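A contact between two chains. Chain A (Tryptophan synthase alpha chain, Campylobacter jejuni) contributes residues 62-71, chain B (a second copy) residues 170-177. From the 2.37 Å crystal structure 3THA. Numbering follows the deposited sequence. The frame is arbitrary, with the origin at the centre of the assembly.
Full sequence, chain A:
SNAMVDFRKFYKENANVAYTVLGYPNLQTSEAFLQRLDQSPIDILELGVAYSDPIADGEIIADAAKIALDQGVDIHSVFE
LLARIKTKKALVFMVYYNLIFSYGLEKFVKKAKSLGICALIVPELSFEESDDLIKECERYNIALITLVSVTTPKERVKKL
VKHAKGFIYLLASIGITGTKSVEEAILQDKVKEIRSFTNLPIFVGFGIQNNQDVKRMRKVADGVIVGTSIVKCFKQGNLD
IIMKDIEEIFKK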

# COMPACT_ATOMS: atom_id res chain seq x y z
N ALA A 62 4.47 -6.21 3.17
CA ALA A 62 3.29 -6.30 4.04
C ALA A 62 3.44 -7.31 5.19
O ALA A 62 3.14 -7.00 6.35
CB ALA A 62 2.04 -6.55 3.19
N ASP A 63 3.96 -8.51 4.92
CA ASP A 63 4.11 -9.49 6.03
C ASP A 63 5.11 -9.11 7.15
O ASP A 63 4.89 -9.39 8.36
CB ASP A 63 4.46 -10.84 5.46
CG ASP A 63 3.31 -11.47 4.69
OD1 ASP A 63 2.41 -12.09 5.34
OD2 ASP A 63 3.32 -11.38 3.43
N ALA A 64 6.20 -8.47 6.77
CA ALA A 64 7.18 -8.01 7.75
C ALA A 64 6.52 -7.04 8.68
O ALA A 64 6.72 -7.06 9.90
CB ALA A 64 8.35 -7.32 7.03
N ALA A 65 5.70 -6.17 8.09
CA ALA A 65 5.02 -5.11 8.85
C ALA A 65 4.06 -5.64 9.93
O ALA A 65 4.05 -5.10 11.03
CB ALA A 65 4.34 -4.13 7.92
N LYS A 66 3.33 -6.72 9.64
CA LYS A 66 2.41 -7.37 10.61
C LYS A 66 3.16 -8.07 11.71
O LYS A 66 2.73 -8.09 12.90
CB LYS A 66 1.56 -8.43 9.92
CG LYS A 66 1.38 -8.19 8.39
CD LYS A 66 0.10 -8.84 7.81
CE LYS A 66 -1.19 -8.24 8.43
NZ LYS A 66 -2.30 -7.90 7.47
N ILE A 67 4.28 -8.69 11.32
CA ILE A 67 5.12 -9.34 12.27
C ILE A 67 5.66 -8.23 13.16
O ILE A 67 5.57 -8.31 14.38
CB ILE A 67 6.25 -10.10 11.59
CG1 ILE A 67 5.64 -11.28 10.82
CG2 ILE A 67 7.28 -10.57 12.64
CD1 ILE A 67 6.53 -12.00 9.88
N ALA A 68 6.15 -7.16 12.55
CA ALA A 68 6.68 -6.11 13.38
C ALA A 68 5.62 -5.68 14.39
O ALA A 68 5.94 -5.23 15.50
CB ALA A 68 7.18 -4.92 12.54
N LEU A 69 4.36 -5.80 14.03
CA LEU A 69 3.31 -5.25 14.90
C LEU A 69 3.13 -6.13 16.15
O LEU A 69 3.08 -5.66 17.29
CB LEU A 69 2.01 -5.01 14.10
CG LEU A 69 2.07 -3.74 13.19
CD1 LEU A 69 1.11 -3.81 11.97
CD2 LEU A 69 1.92 -2.42 13.98
N ASP A 70 3.13 -7.43 15.91
CA ASP A 70 2.96 -8.39 16.98
C ASP A 70 4.08 -8.31 18.02
O ASP A 70 3.87 -8.50 19.23
CB ASP A 70 2.77 -9.77 16.36
CG ASP A 70 1.64 -9.78 15.35
OD1 ASP A 70 0.58 -9.20 15.66
OD2 ASP A 70 1.80 -10.32 14.23
N GLN A 71 5.28 -8.03 17.55
CA GLN A 71 6.42 -7.82 18.40
C GLN A 71 6.18 -6.66 19.37
O GLN A 71 7.06 -6.34 20.17
CB GLN A 71 7.61 -7.49 17.50
CG GLN A 71 8.95 -7.72 18.07
CD GLN A 71 9.25 -9.17 18.06
OE1 GLN A 71 9.37 -9.77 16.99
NE2 GLN A 71 9.35 -9.78 19.23
N LEU B 170 -12.30 -8.57 8.51
CA LEU B 170 -11.31 -9.20 9.37
C LEU B 170 -10.00 -9.57 8.64
O LEU B 170 -9.95 -10.57 7.91
CB LEU B 170 -11.88 -10.45 10.05
CG LEU B 170 -10.90 -11.06 11.06
CD1 LEU B 170 -10.27 -9.99 12.04
CD2 LEU B 170 -11.51 -12.17 11.84
N LEU B 171 -8.95 -8.80 8.84
CA LEU B 171 -7.65 -9.17 8.30
C LEU B 171 -7.20 -10.42 9.01
O LEU B 171 -7.61 -10.71 10.13
CB LEU B 171 -6.63 -8.04 8.46
CG LEU B 171 -7.09 -6.74 7.82
CD1 LEU B 171 -6.13 -5.62 8.09
CD2 LEU B 171 -7.27 -6.91 6.35
N ALA B 172 -6.39 -11.21 8.31
CA ALA B 172 -5.87 -12.41 8.87
C ALA B 172 -4.42 -12.08 9.18
O ALA B 172 -3.85 -11.15 8.60
CB ALA B 172 -6.00 -13.53 7.86
N SER B 173 -3.84 -12.79 10.14
CA SER B 173 -2.48 -12.55 10.53
C SER B 173 -1.64 -13.66 9.98
O SER B 173 -2.15 -14.75 9.70
CB SER B 173 -2.34 -12.57 12.04
OG SER B 173 -3.19 -11.62 12.61
N ILE B 174 -0.35 -13.39 9.83
CA ILE B 174 0.56 -14.44 9.40
C ILE B 174 1.61 -14.66 10.47
O ILE B 174 2.31 -15.66 10.44
CB ILE B 174 1.24 -14.12 8.05
CG1 ILE B 174 1.62 -12.64 7.96
CG2 ILE B 174 0.33 -14.51 6.91
CD1 ILE B 174 2.89 -12.20 8.76
N GLY B 175 1.71 -13.71 11.41
CA GLY B 175 2.89 -13.64 12.26
C GLY B 175 2.74 -13.52 13.76
O GLY B 175 3.71 -13.17 14.46
N ILE B 176 1.55 -13.78 14.28
CA ILE B 176 1.38 -13.82 15.74
C ILE B 176 2.07 -15.09 16.24
O ILE B 176 2.61 -15.12 17.35
CB ILE B 176 -0.11 -13.66 16.20
CG1 ILE B 176 -0.79 -12.53 15.43
CG2 ILE B 176 -0.19 -13.35 17.70
CD1 ILE B 176 -2.27 -12.47 15.64
N THR B 177 2.09 -16.12 15.39
CA THR B 177 3.04 -17.22 15.55
C THR B 177 3.78 -17.55 14.24
O THR B 177 4.92 -18.04 14.27
CB THR B 177 2.41 -18.49 16.17
OG1 THR B 177 0.99 -18.46 16.04
CG2 THR B 177 2.77 -18.59 17.62

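The helix of chain A, residues 62-70, meets a loop of chain B that follows the strand at 170-171, and the two stretches together bury 377 Å². No hydrogen bond crosses between them, so the contact rests on packing. Along the helix, D63(A), K66(A), I67(A) and D70(A) supply all the contacts, a spacing of three and four residues that places them on one face; the CA-to-CB bonds of A64(A) and A65(A) point away.

The apolar part centres on I174(B), which has the largest covered area of any residue here. Its CD1 lies 3.6 Å from CG1 of I67(A), a van der Waals contact between two aliphatic side chains. The aliphatic portion of K66(A) extends this surface, with its CD 4.1 Å from CG1 of I174(B).

Backbone packing is tightest at G175(B). The CA atoms of I67(A) and G175(B) are 4.8 Å apart, the shortest such separation in the register, and CG1 of I67(A) sits 3.9 Å from CA of G175(B). The absence of a side chain permits this approach: an ideal CB on G175(B) would point toward the helix and lie 2.4 Å from CG1 of I67(A), a clash.

The polar groups approach the loop without bonding to it. OD2 of D70(A) is 3.5 Å from N of I176(B), but the angle is poor for a hydrogen bond, and it lies 3.4 Å from C of G175(B). The same carboxylate also meets aliphatic surface, its OD1 being 3.6 Å from CG1 of I176(B). At the start of the loop and the residue before it, NZ of K66(A) lies 3.8 Å from O of A172(B) and 4.4 Å from CB of L171(B); no hydrogen bond forms with that oxygen, and the amine is hydrogen-bonded elsewhere in the structure.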